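PDB 3AW8: phosphoribosylaminoimidazole carboxylase, ATPase subunit, which probably catalyses the ATP-dependent conversion of 5-aminoimidazole ribonucleotide and hydrogencarbonate to N5-carboxyaminoimidazole ribonucleotide in de novo purine synthesis. Local coordinates for residues S24-D29 with V39-V44; G51-F56 with R76-R81; A61-E66 with L82-P87; A88-V93 with L237-V242; L184-R189 with L283-G288. All coordinates share one frame; numbering follows the deposited sequence.

Contact 1 of 5, residues S24-D29 with V39-V44; sequences SFRFLD and VGELVV
The carbonyl oxygen of Glu41 receives the backbone N-H of Phe27 nearly along the C=O axis, Phe27 N to Glu41 O being 2.6 Å, and the CA-H of Arg26 turns toward the same oxygen. Parallel pairing continues with Val43 N to Phe27 O at 2.7 Å and Asp29 N to Val43 O at 3.1 Å. Arg26 and Glu41 send their side chains out side by side, each with CG anti to its backbone N. A salt bridge with one weak hydrogen bond joins them: Arg26 NE lies 3.3 Å from Glu41 OE2, which sits near the guanidinium plane at its edge, while the carboxylate is turned 74° from that plane. The rest of the guanidinium is held by Phe56 O and Glu58. An alanine in place of Arg26 would probably leave the Glu41 carboxylate without its charged mate here and Phe56 O without this donor. On the other face, Leu42 CD2 packs 4.0 Å from Phe27 CB, and the Phe27 ring turns its edge to Gly40 CA. Strand 41-44 borders the four-stranded parallel sheet of a Rossmann-like preATP-grasp domain; strand 25-29 separates it from strand 2-5, helix 9-18 packs on Phe27, and helix 50-57 on Leu28.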
# COMPACT_ATOMS: atom_id res chain seq x y z
N SER A 24 11.40 -7.24 -6.81
CA SER A 24 11.12 -8.67 -6.64
C SER A 24 11.69 -9.11 -5.31
O SER A 24 12.64 -8.52 -4.80
CB SER A 24 11.76 -9.48 -7.75
OG SER A 24 11.22 -9.09 -8.98
N PHE A 25 11.13 -10.17 -4.74
CA PHE A 25 11.59 -10.62 -3.44
C PHE A 25 11.70 -12.11 -3.33
O PHE A 25 11.04 -12.85 -4.06
CB PHE A 25 10.62 -10.10 -2.36
CG PHE A 25 10.53 -8.61 -2.30
CD1 PHE A 25 11.38 -7.89 -1.48
CD2 PHE A 25 9.66 -7.93 -3.14
CE1 PHE A 25 11.36 -6.49 -1.48
CE2 PHE A 25 9.63 -6.53 -3.15
CZ PHE A 25 10.48 -5.81 -2.32
N ARG A 26 12.56 -12.55 -2.41
CA ARG A 26 12.74 -13.95 -2.09
C ARG A 26 13.00 -13.99 -0.60
O ARG A 26 13.86 -13.26 -0.09
CB ARG A 26 13.93 -14.55 -2.84
CG ARG A 26 14.14 -16.02 -2.51
CD ARG A 26 15.34 -16.58 -3.25
NE ARG A 26 15.13 -16.60 -4.69
CZ ARG A 26 16.12 -16.61 -5.58
NH1 ARG A 26 17.38 -16.60 -5.17
NH2 ARG A 26 15.85 -16.64 -6.88
N PHE A 27 12.26 -14.82 0.12
CA PHE A 27 12.45 -14.91 1.56
C PHE A 27 13.06 -16.24 1.94
O PHE A 27 12.99 -17.21 1.19
CB PHE A 27 11.10 -14.75 2.31
CG PHE A 27 10.36 -13.50 1.97
CD1 PHE A 27 9.46 -13.48 0.90
CD2 PHE A 27 10.61 -12.32 2.66
CE1 PHE A 27 8.83 -12.30 0.53
CE2 PHE A 27 9.98 -11.13 2.29
CZ PHE A 27 9.09 -11.12 1.22
N LEU A 28 13.68 -16.27 3.12
CA LEU A 28 14.26 -17.50 3.65
C LEU A 28 13.67 -17.58 5.06
O LEU A 28 13.68 -16.59 5.79
CB LEU A 28 15.79 -17.41 3.75
CG LEU A 28 16.55 -18.76 3.80
CD1 LEU A 28 17.96 -18.54 4.34
CD2 LEU A 28 15.83 -19.76 4.68
N ASP A 29 13.14 -18.73 5.41
CA ASP A 29 12.56 -18.93 6.73
C ASP A 29 12.41 -20.42 6.94
O ASP A 29 12.09 -21.15 6.00
CB ASP A 29 11.19 -18.24 6.85
CG ASP A 29 10.74 -18.08 8.30
OD1 ASP A 29 10.35 -19.09 8.93
OD2 ASP A 29 10.81 -16.94 8.82
N VAL A 39 3.18 -13.89 -0.16
CA VAL A 39 3.35 -12.67 -0.91
C VAL A 39 4.58 -12.64 -1.82
O VAL A 39 4.72 -11.73 -2.64
CB VAL A 39 3.34 -11.50 0.09
CG1 VAL A 39 4.69 -10.81 0.14
CG2 VAL A 39 2.19 -10.57 -0.22
N GLY A 40 5.45 -13.63 -1.68
CA GLY A 40 6.65 -13.69 -2.51
C GLY A 40 7.23 -15.09 -2.55
O GLY A 40 6.61 -16.02 -2.04
N GLU A 41 8.40 -15.24 -3.16
CA GLU A 41 9.07 -16.53 -3.25
C GLU A 41 9.68 -16.83 -1.88
O GLU A 41 10.48 -16.05 -1.36
CB GLU A 41 10.16 -16.49 -4.32
CG GLU A 41 10.86 -17.82 -4.58
CD GLU A 41 12.00 -17.72 -5.61
OE1 GLU A 41 12.71 -18.73 -5.81
OE2 GLU A 41 12.19 -16.63 -6.23
N LEU A 42 9.28 -17.94 -1.29
CA LEU A 42 9.77 -18.31 0.03
C LEU A 42 10.56 -19.61 -0.03
O LEU A 42 10.08 -20.63 -0.52
CB LEU A 42 8.58 -18.46 0.99
CG LEU A 42 8.71 -18.90 2.46
CD1 LEU A 42 8.38 -20.36 2.57
CD2 LEU A 42 10.11 -18.59 3.01
N VAL A 43 11.79 -19.55 0.46
CA VAL A 43 12.65 -20.72 0.49
C VAL A 43 12.62 -21.21 1.93
O VAL A 43 12.99 -20.48 2.85
CB VAL A 43 14.11 -20.35 0.10
CG1 VAL A 43 15.03 -21.55 0.32
CG2 VAL A 43 14.15 -19.91 -1.34
N VAL A 44 12.15 -22.44 2.13
CA VAL A 44 12.09 -23.00 3.47
C VAL A 44 13.44 -23.62 3.83
O VAL A 44 13.97 -24.43 3.07
CB VAL A 44 10.99 -24.09 3.59
CG1 VAL A 44 10.87 -24.56 5.03
CG2 VAL A 44 9.65 -23.53 3.12

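Contact 2 of 5, residues G51-F56 with R76-R81; sequences GALLRF and RRLEGR
Leu53 sends its branched end across to Leu78, the two side chains meeting at a slant. Both of its methyls, CD1 and CD2, lie against CD1 of Leu78, and CD2 also meets Leu78 CD2. Leu53 CD1 also rests 3.9 Å from Arg77 CG, so the aliphatic root of a charged residue takes part in the apolar packing. An alanine at Leu53 would probably open a gap beside Leu78, whose methyls would lose this neighbour and gain freedom to turn. Next in sequence, Leu54 has CG anti to its carbonyl carbon (chi1 -59°), and its methyls meet two arginines of the facing helix. CD2 of Leu54 sits over one face of the Arg77 guanidinium, 3.8 Å above the plane and displaced toward the rim, and Leu54 CD1 is 3.7 Å from Arg77 NH1. The Leu54 and Arg81 side chains cross at about a right angle. Phe56 then brings its ring edge to Leu78, Phe56 CE1 to Leu78 CD2 at 4.0 Å, with the methyl near the ring plane. Helix 50-57 makes the beta-alpha-beta crossover from strand 41-44 to strand 62-65, and its segment runs at 32° to that of helix 72-81, their axes 10.8 Å apart. No hydrogen bond spans the two segments. Arg77 directs NE to Glu50, so its charge is answered elsewhere while a face of its guanidinium serves as a surface for a methyl; the contact is thus held by shape and burial of carbon, with little directional bonding.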
# COMPACT_ATOMS: atom_id res chain seq x y z
N GLY A 51 23.39 -24.98 2.83
CA GLY A 51 22.81 -25.32 1.55
C GLY A 51 21.66 -24.41 1.18
O GLY A 51 21.63 -23.81 0.11
N ALA A 52 20.70 -24.30 2.10
CA ALA A 52 19.53 -23.45 1.88
C ALA A 52 19.97 -22.00 1.75
O ALA A 52 19.46 -21.26 0.92
CB ALA A 52 18.56 -23.62 3.02
N LEU A 53 20.93 -21.60 2.58
CA LEU A 53 21.42 -20.24 2.56
C LEU A 53 21.91 -19.84 1.17
O LEU A 53 21.43 -18.87 0.59
CB LEU A 53 22.56 -20.06 3.57
CG LEU A 53 22.51 -18.83 4.48
CD1 LEU A 53 23.91 -18.48 4.91
CD2 LEU A 53 21.92 -17.66 3.76
N LEU A 54 22.87 -20.59 0.63
CA LEU A 54 23.45 -20.31 -0.69
C LEU A 54 22.45 -20.45 -1.85
O LEU A 54 22.52 -19.71 -2.83
CB LEU A 54 24.66 -21.21 -0.92
CG LEU A 54 25.76 -21.03 0.14
CD1 LEU A 54 26.85 -22.06 -0.09
CD2 LEU A 54 26.33 -19.61 0.08
N ARG A 55 21.54 -21.41 -1.73
CA ARG A 55 20.52 -21.62 -2.75
C ARG A 55 19.65 -20.37 -2.82
O ARG A 55 19.37 -19.85 -3.90
CB ARG A 55 19.67 -22.84 -2.39
CG ARG A 55 18.55 -23.12 -3.37
CD ARG A 55 17.89 -24.48 -3.13
NE ARG A 55 17.24 -24.60 -1.82
CZ ARG A 55 17.73 -25.28 -0.79
NH1 ARG A 55 17.06 -25.33 0.35
NH2 ARG A 55 18.90 -25.91 -0.90
N PHE A 56 19.24 -19.87 -1.66
CA PHE A 56 18.41 -18.67 -1.57
C PHE A 56 19.15 -17.42 -2.06
O PHE A 56 18.54 -16.49 -2.58
CB PHE A 56 17.93 -18.50 -0.10
CG PHE A 56 17.85 -17.07 0.37
CD1 PHE A 56 18.97 -16.42 0.88
CD2 PHE A 56 16.64 -16.36 0.29
CE1 PHE A 56 18.90 -15.10 1.31
CE2 PHE A 56 16.57 -15.03 0.71
CZ PHE A 56 17.71 -14.39 1.22
N ARG A 76 26.84 -12.90 7.73
CA ARG A 76 28.25 -12.73 7.35
C ARG A 76 28.68 -13.69 6.24
O ARG A 76 29.56 -13.36 5.44
CB ARG A 76 29.16 -12.87 8.58
CG ARG A 76 29.12 -11.67 9.51
CD ARG A 76 30.06 -11.82 10.70
NE ARG A 76 29.96 -10.71 11.65
CZ ARG A 76 30.23 -9.44 11.35
NH1 ARG A 76 30.62 -9.12 10.12
NH2 ARG A 76 30.12 -8.50 12.27
N ARG A 77 28.06 -14.86 6.20
CA ARG A 77 28.38 -15.85 5.18
C ARG A 77 28.06 -15.33 3.78
O ARG A 77 28.78 -15.62 2.83
CB ARG A 77 27.59 -17.14 5.43
CG ARG A 77 27.78 -18.21 4.36
CD ARG A 77 29.13 -18.90 4.50
NE ARG A 77 29.36 -19.88 3.44
CZ ARG A 77 29.69 -19.56 2.20
NH1 ARG A 77 29.87 -20.52 1.29
NH2 ARG A 77 29.87 -18.29 1.86
N LEU A 78 26.98 -14.56 3.67
CA LEU A 78 26.57 -14.01 2.39
C LEU A 78 27.21 -12.66 2.10
O LEU A 78 27.27 -12.23 0.95
CB LEU A 78 25.05 -13.85 2.34
CG LEU A 78 24.17 -15.03 1.93
CD1 LEU A 78 24.68 -16.32 2.51
CD2 LEU A 78 22.76 -14.75 2.41
N GLU A 79 27.69 -11.99 3.15
CA GLU A 79 28.29 -10.67 3.00
C GLU A 79 29.35 -10.62 1.90
O GLU A 79 29.44 -9.65 1.16
CB GLU A 79 28.91 -10.20 4.32
CG GLU A 79 29.00 -8.69 4.45
CD GLU A 79 29.27 -8.23 5.88
OE1 GLU A 79 28.93 -7.06 6.20
OE2 GLU A 79 29.81 -9.03 6.67
N GLY A 80 30.15 -11.68 1.81
CA GLY A 80 31.18 -11.70 0.78
C GLY A 80 30.56 -11.78 -0.60
O GLY A 80 30.87 -10.97 -1.47
N ARG A 81 29.65 -12.74 -0.77
CA ARG A 81 28.96 -13.00 -2.04
C ARG A 81 28.17 -11.82 -2.63
O ARG A 81 28.30 -11.53 -3.82
CB ARG A 81 28.03 -14.19 -1.85
CG ARG A 81 28.61 -15.27 -0.93
CD ARG A 81 29.37 -16.34 -1.68
NE ARG A 81 28.56 -17.54 -1.87
CZ ARG A 81 27.42 -17.58 -2.56
NH1 ARG A 81 26.75 -18.72 -2.68
NH2 ARG A 81 26.96 -16.48 -3.14

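Contact 3 of 5, residues A61-E66 with L82-P87; sequences ALVTYE and LPLYPP
Tyr65 turns the edge of its ring toward Leu84 CD1 and the carbonyl oxygen of Pro86, both near the ring plane. To one side of that plane, at the phenol end, lies Pro86, its CD 3.6 Å from Tyr65 CZ. The other ring, that of Tyr85, receives CB of Leu62 at its edge, 4.4 Å from Tyr85 CE1. Tyr65 has CG between the backbone N and the carbonyl carbon (chi1 39°), which places CG so that the ring leads toward residues 82-87. The hydroxyl has two weak acceptors within reach, Pro86 O at 3.1 Å and Pro87 O at 3.3 Å from Tyr65 OH. The peptide bond between Tyr85 and Pro86 is cis. Strand 62-65 is the outermost strand of the parallel sheet in the Rossmann-like domain, and residues 82-87, which form no regular strand, run beside it in the same direction. The backbones join at a single bridge between Val63 and Leu84: Val63 N gives a bond to Pro83 O at 3.0 Å, and Tyr85 N gives one to Val63 O at 3.1 Å. Beyond the bridge, Thr64 holds OG1 anti to its backbone N, where the hydroxyl donates to Tyr85 O in the carbonyl plane, Thr64 OG1 to Tyr85 O being 2.7 Å. That hydroxyl has a second partner in His282, so it links the backbone just before the cis-proline to helix 278-287. Val63 lies between two leucines, its CG2 against CD2 of Leu82 and its CG1 3.8 Å from CD1 of Leu84.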
# COMPACT_ATOMS: atom_id res chain seq x y z
N ALA A 61 20.26 -9.45 -5.90
CA ALA A 61 20.97 -8.21 -6.16
C ALA A 61 21.60 -7.78 -4.84
O ALA A 61 22.73 -7.31 -4.81
CB ALA A 61 20.01 -7.16 -6.65
N LEU A 62 20.85 -7.96 -3.75
CA LEU A 62 21.32 -7.60 -2.42
C LEU A 62 20.52 -8.41 -1.39
O LEU A 62 19.52 -9.03 -1.72
CB LEU A 62 21.15 -6.10 -2.17
CG LEU A 62 19.74 -5.50 -2.03
CD1 LEU A 62 19.28 -5.59 -0.57
CD2 LEU A 62 19.75 -4.04 -2.46
N VAL A 63 20.98 -8.39 -0.14
CA VAL A 63 20.31 -9.12 0.92
C VAL A 63 20.16 -8.27 2.17
O VAL A 63 21.11 -7.61 2.60
CB VAL A 63 21.09 -10.39 1.30
CG1 VAL A 63 20.46 -11.05 2.52
CG2 VAL A 63 21.10 -11.36 0.13
N THR A 64 18.96 -8.28 2.73
CA THR A 64 18.66 -7.53 3.95
C THR A 64 17.94 -8.52 4.88
O THR A 64 17.69 -9.65 4.49
CB THR A 64 17.78 -6.29 3.62
OG1 THR A 64 17.57 -5.50 4.79
CG2 THR A 64 16.43 -6.73 3.04
N TYR A 65 17.61 -8.11 6.10
CA TYR A 65 16.94 -9.03 7.02
C TYR A 65 15.82 -8.38 7.82
O TYR A 65 15.84 -7.17 8.04
CB TYR A 65 17.96 -9.67 7.97
CG TYR A 65 19.02 -8.70 8.43
CD1 TYR A 65 20.17 -8.47 7.67
CD2 TYR A 65 18.86 -7.97 9.60
CE1 TYR A 65 21.13 -7.53 8.07
CE2 TYR A 65 19.81 -7.03 10.01
CZ TYR A 65 20.93 -6.82 9.24
OH TYR A 65 21.86 -5.88 9.65
N GLU A 66 14.85 -9.18 8.27
CA GLU A 66 13.72 -8.68 9.06
C GLU A 66 13.60 -9.40 10.39
O GLU A 66 13.03 -8.87 11.33
CB GLU A 66 12.41 -8.81 8.27
CG GLU A 66 12.04 -10.25 7.87
CD GLU A 66 10.94 -10.87 8.72
OE1 GLU A 66 11.22 -11.79 9.51
OE2 GLU A 66 9.77 -10.42 8.60
N LEU A 82 27.33 -11.17 -1.83
CA LEU A 82 26.54 -10.04 -2.32
C LEU A 82 26.42 -8.90 -1.31
O LEU A 82 26.80 -9.04 -0.15
CB LEU A 82 25.14 -10.50 -2.77
CG LEU A 82 24.16 -11.32 -1.92
CD1 LEU A 82 24.21 -12.77 -2.35
CD2 LEU A 82 24.46 -11.18 -0.45
N PRO A 83 25.92 -7.73 -1.75
CA PRO A 83 25.77 -6.59 -0.83
C PRO A 83 24.80 -6.97 0.28
O PRO A 83 23.84 -7.69 0.05
CB PRO A 83 25.21 -5.49 -1.72
CG PRO A 83 25.69 -5.86 -3.09
CD PRO A 83 25.51 -7.35 -3.11
N LEU A 84 25.06 -6.46 1.49
CA LEU A 84 24.22 -6.76 2.64
C LEU A 84 23.98 -5.50 3.44
O LEU A 84 24.93 -4.89 3.93
CB LEU A 84 24.91 -7.80 3.53
CG LEU A 84 24.19 -8.22 4.81
CD1 LEU A 84 23.16 -9.28 4.47
CD2 LEU A 84 25.19 -8.75 5.83
N TYR A 85 22.72 -5.10 3.57
CA TYR A 85 22.39 -3.91 4.33
C TYR A 85 21.20 -4.21 5.23
O TYR A 85 20.22 -4.81 4.78
CB TYR A 85 22.02 -2.75 3.41
CG TYR A 85 22.94 -2.56 2.23
CD1 TYR A 85 22.80 -3.33 1.08
CD2 TYR A 85 23.93 -1.57 2.23
CE1 TYR A 85 23.61 -3.13 -0.04
CE2 TYR A 85 24.75 -1.36 1.12
CZ TYR A 85 24.58 -2.14 -0.01
OH TYR A 85 25.37 -1.94 -1.12
N PRO A 86 21.26 -3.81 6.51
CA PRO A 86 22.35 -3.10 7.18
C PRO A 86 23.56 -4.01 7.34
O PRO A 86 23.47 -5.21 7.11
CB PRO A 86 21.75 -2.73 8.54
CG PRO A 86 20.29 -2.64 8.25
CD PRO A 86 20.07 -3.85 7.38
N PRO A 87 24.70 -3.45 7.75
CA PRO A 87 25.93 -4.23 7.95
C PRO A 87 25.78 -5.26 9.06
O PRO A 87 25.06 -5.02 10.03
CB PRO A 87 26.96 -3.16 8.31
CG PRO A 87 26.45 -1.94 7.61
CD PRO A 87 24.97 -2.00 7.88

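Contact 4 of 5, residues A88-V93 with L237-V242; sequences AKALEV and LDYVGV
A Schellman motif closes the helix that leads to strand 241-250, and Leu237, next to its C-prime residue Asp238, packs its side chain against Lys89, Ala90 and Val93 of helix 88-94, an apolar joint between the preATP-grasp and ATP-grasp parts of the enzyme. Asp238 has positive phi, and the motif returns Tyr239 N to Met234 O as the chain turns toward the strand. The methyl CD2 of Leu237 does most of the touching. It lies 3.6 Å from CD of Lys89, whose hydrocarbon chain passes at a slant, and 4.0 Å from CG2 of Val93. Phe103 of helix 97-107 and Met259 of strand 253-260 also pack on both Leu237 and Val93, which extends the apolar packing round the pair. The side chain of Val93 is about 10 Å from those of Arg97 and Glu258, which line the AMP pocket; the joint is near the nucleotide pocket but is not part of it. No hydrogen bond crosses between the segments. Ala90 contributes a single methyl: its CB lies near the plane of the Tyr239 ring, at the edge, 3.9 Å from Tyr239 CE1.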
# COMPACT_ATOMS: atom_id res chain seq x y z
N ALA A 88 26.46 -6.39 8.92
CA ALA A 88 26.41 -7.46 9.91
C ALA A 88 26.76 -6.98 11.32
O ALA A 88 26.30 -7.55 12.31
CB ALA A 88 27.35 -8.60 9.51
N LYS A 89 27.57 -5.93 11.41
CA LYS A 89 27.97 -5.39 12.70
C LYS A 89 26.74 -4.98 13.52
O LYS A 89 26.66 -5.29 14.71
CB LYS A 89 28.89 -4.18 12.51
CG LYS A 89 29.48 -3.60 13.80
CD LYS A 89 30.23 -2.31 13.49
CE LYS A 89 30.85 -1.66 14.74
NZ LYS A 89 31.93 -2.49 15.32
N ALA A 90 25.80 -4.30 12.87
CA ALA A 90 24.57 -3.84 13.51
C ALA A 90 23.85 -4.99 14.22
O ALA A 90 23.31 -4.81 15.31
CB ALA A 90 23.66 -3.19 12.50
N LEU A 91 23.82 -6.15 13.59
CA LEU A 91 23.19 -7.32 14.19
C LEU A 91 23.97 -7.71 15.44
O LEU A 91 23.39 -7.99 16.48
CB LEU A 91 23.21 -8.50 13.22
CG LEU A 91 22.08 -8.63 12.21
CD1 LEU A 91 22.29 -9.89 11.39
CD2 LEU A 91 20.76 -8.72 12.95
N GLU A 92 25.29 -7.72 15.31
CA GLU A 92 26.18 -8.07 16.40
C GLU A 92 25.88 -7.18 17.61
O GLU A 92 25.58 -7.67 18.70
CB GLU A 92 27.64 -7.87 15.96
CG GLU A 92 28.67 -8.75 16.66
CD GLU A 92 28.99 -10.02 15.88
OE1 GLU A 92 29.40 -9.91 14.69
OE2 GLU A 92 28.85 -11.13 16.45
N VAL A 93 25.96 -5.88 17.40
CA VAL A 93 25.69 -4.91 18.46
C VAL A 93 24.31 -5.10 19.08
O VAL A 93 24.17 -5.21 20.30
CB VAL A 93 25.79 -3.46 17.92
CG1 VAL A 93 25.44 -2.47 19.02
CG2 VAL A 93 27.18 -3.19 17.38
N LEU A 237 28.07 3.01 12.59
CA LEU A 237 27.93 1.66 12.05
C LEU A 237 27.90 1.60 10.53
O LEU A 237 27.84 0.51 9.97
CB LEU A 237 26.64 1.02 12.56
CG LEU A 237 26.45 0.67 14.04
CD1 LEU A 237 24.96 0.59 14.35
CD2 LEU A 237 27.16 -0.63 14.35
N ASP A 238 27.95 2.75 9.87
CA ASP A 238 27.87 2.78 8.41
C ASP A 238 26.55 2.11 8.05
O ASP A 238 26.45 1.29 7.14
CB ASP A 238 29.03 2.00 7.79
CG ASP A 238 30.13 2.90 7.30
OD1 ASP A 238 30.80 3.55 8.13
OD2 ASP A 238 30.31 2.98 6.06
N TYR A 239 25.53 2.49 8.81
CA TYR A 239 24.19 1.95 8.66
C TYR A 239 23.55 2.30 7.34
O TYR A 239 23.67 3.43 6.84
CB TYR A 239 23.30 2.45 9.80
CG TYR A 239 22.14 1.54 10.10
CD1 TYR A 239 22.28 0.47 10.98
CD2 TYR A 239 20.90 1.72 9.48
CE1 TYR A 239 21.23 -0.40 11.23
CE2 TYR A 239 19.84 0.85 9.72
CZ TYR A 239 20.01 -0.20 10.60
OH TYR A 239 18.96 -1.04 10.88
N VAL A 240 22.86 1.33 6.76
CA VAL A 240 22.15 1.51 5.52
C VAL A 240 20.80 0.84 5.71
O VAL A 240 20.73 -0.36 6.00
CB VAL A 240 22.86 0.86 4.33
CG1 VAL A 240 22.08 1.14 3.05
CG2 VAL A 240 24.28 1.40 4.22
N GLY A 241 19.75 1.63 5.59
CA GLY A 241 18.41 1.11 5.77
C GLY A 241 17.73 1.81 6.92
O GLY A 241 18.07 2.95 7.27
N VAL A 242 16.75 1.14 7.51
CA VAL A 242 16.02 1.72 8.63
C VAL A 242 16.52 1.18 9.95
O VAL A 242 16.73 -0.03 10.12
CB VAL A 242 14.52 1.49 8.48
CG1 VAL A 242 13.79 1.81 9.79
CG2 VAL A 242 13.99 2.35 7.35

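Contact 5 of 5, residues L184-R189 with L283-G288; sequences LAVRGR and LRAVLG
Arg189 and Ala285 share the one hydrogen bond of this contact, from Arg189 N to Ala285 O at 3.1 Å. It is bent, with 139° at the hydrogen, and the donor stands above the carbonyl plane, 42° out of it. Gly288 N reaches Ala285 O from the opposite face, at 2.9 Å. This latter bond belongs to the Schellman motif that ends helix 278-287, in which Gly288 takes positive phi; Ala285 O thus serves both the helix end and the passing loop. A second kind of contact sets a charged group against a peptide. One face of the Arg189 guanidinium is turned to the peptide between Leu287 and Gly288, with Leu287 C 3.6 Å above the plane and Gly288 N 3.9 Å above it, both displaced toward the rim. The carbonyl oxygens of Val286 and Leu287 are close to NH1 and NH2, but the angles are poor for hydrogen bonds. A positive group beside the carboxyl end of a helix would nevertheless be favoured by the helix dipole. Apolar packing supplies the rest: Val186 CG2 meets Ala285 CB at 3.8 Å, and Ala285 CB also lies 3.7 Å from Gly188 CA, where the loop passes close to the helix. Strand 179-187 runs between strands 241-250 and 193-204 in the large antiparallel sheet, and helix 278-287 packs where this strand ends; Tyr85 packs on Arg189 and Val286, while Arg284 reaches Leu316 of the second subunit.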
# COMPACT_ATOMS: atom_id res chain seq x y z
N LEU A 184 12.35 6.14 14.61
CA LEU A 184 12.74 5.37 13.45
C LEU A 184 13.59 6.30 12.59
O LEU A 184 13.18 7.41 12.27
CB LEU A 184 11.51 4.90 12.66
CG LEU A 184 10.56 3.88 13.31
CD1 LEU A 184 11.38 2.79 13.96
CD2 LEU A 184 9.68 4.55 14.35
N ALA A 185 14.79 5.85 12.24
CA ALA A 185 15.68 6.66 11.42
C ALA A 185 16.12 5.85 10.22
O ALA A 185 16.08 4.62 10.24
CB ALA A 185 16.90 7.11 12.23
N VAL A 186 16.55 6.53 9.17
CA VAL A 186 16.99 5.83 7.98
C VAL A 186 18.17 6.51 7.30
O VAL A 186 18.26 7.74 7.25
CB VAL A 186 15.81 5.68 6.98
CG1 VAL A 186 14.98 6.94 6.97
CG2 VAL A 186 16.33 5.36 5.59
N ARG A 187 19.08 5.70 6.79
CA ARG A 187 20.26 6.20 6.11
C ARG A 187 20.45 5.42 4.82
O ARG A 187 20.62 4.20 4.85
CB ARG A 187 21.48 6.06 7.01
CG ARG A 187 22.79 6.58 6.42
CD ARG A 187 23.90 6.58 7.47
NE ARG A 187 25.19 7.00 6.90
CZ ARG A 187 25.99 6.22 6.18
NH1 ARG A 187 27.13 6.70 5.71
NH2 ARG A 187 25.66 4.96 5.95
N GLY A 188 20.40 6.13 3.70
CA GLY A 188 20.58 5.50 2.41
C GLY A 188 22.00 5.02 2.15
O GLY A 188 22.93 5.31 2.91
N ARG A 189 22.17 4.27 1.06
CA ARG A 189 23.46 3.74 0.69
C ARG A 189 24.35 4.90 0.28
O ARG A 189 25.58 4.83 0.36
CB ARG A 189 23.29 2.76 -0.47
CG ARG A 189 24.49 1.86 -0.72
CD ARG A 189 24.12 0.72 -1.65
NE ARG A 189 23.75 1.18 -2.98
CZ ARG A 189 23.14 0.43 -3.90
NH1 ARG A 189 22.82 -0.84 -3.62
NH2 ARG A 189 22.85 0.94 -5.09
N LEU A 283 13.67 0.14 1.80
CA LEU A 283 13.94 -0.35 0.45
C LEU A 283 14.70 0.70 -0.35
O LEU A 283 15.68 0.38 -1.03
CB LEU A 283 12.61 -0.70 -0.25
CG LEU A 283 12.22 -2.16 -0.49
CD1 LEU A 283 12.83 -3.09 0.53
CD2 LEU A 283 10.69 -2.26 -0.48
N ARG A 284 14.26 1.95 -0.27
CA ARG A 284 14.93 3.02 -1.00
C ARG A 284 16.37 3.16 -0.52
O ARG A 284 17.29 3.30 -1.32
CB ARG A 284 14.15 4.34 -0.85
CG ARG A 284 12.84 4.31 -1.64
CD ARG A 284 11.81 5.34 -1.19
NE ARG A 284 12.05 6.66 -1.76
CZ ARG A 284 11.11 7.59 -1.95
NH1 ARG A 284 9.84 7.34 -1.63
NH2 ARG A 284 11.44 8.76 -2.45
N ALA A 285 16.55 3.08 0.79
CA ALA A 285 17.88 3.18 1.39
C ALA A 285 18.82 2.11 0.86
O ALA A 285 19.82 2.43 0.21
CB ALA A 285 17.79 3.07 2.89
N VAL A 286 18.52 0.84 1.11
CA VAL A 286 19.40 -0.24 0.68
C VAL A 286 19.58 -0.31 -0.83
O VAL A 286 20.48 -0.99 -1.32
CB VAL A 286 18.89 -1.63 1.17
CG1 VAL A 286 18.65 -1.59 2.68
CG2 VAL A 286 17.64 -2.04 0.41
N LEU A 287 18.72 0.39 -1.56
CA LEU A 287 18.79 0.37 -3.02
C LEU A 287 19.60 1.53 -3.57
O LEU A 287 19.98 1.52 -4.74
CB LEU A 287 17.37 0.38 -3.60
CG LEU A 287 16.97 -0.75 -4.56
CD1 LEU A 287 17.70 -2.03 -4.23
CD2 LEU A 287 15.46 -0.95 -4.49
N GLY A 288 19.88 2.52 -2.73
CA GLY A 288 20.65 3.66 -3.17
C GLY A 288 19.79 4.71 -3.85
O GLY A 288 20.29 5.55 -4.58

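Contacts 1, 2 and 3 build the Rossmann-like part: contacts 1 and 3 reach the same parallel sheet, their centres 14 Å apart, and contact 2 joins two helices beside it. Arg26 NH1 of contact 1 lies 2.8 Å from Phe56 O of contact 2. From there the contacts lead inward to the ATP-grasp part. Arg76 NH2 of contact 2 forms a salt bridge to Glu92 OE1 of contact 4, and Tyr85 of contact 3 packs on Val240 of contact 4 and on Val286 and Arg189 of contact 5. Contacts 4 and 5 share the antiparallel sheet, where Gly241 N is 2.8 Å from Arg187 O. Contact 4 comes near the AMP pocket, the side chain of Val93 being about 10 Å from that of Arg97.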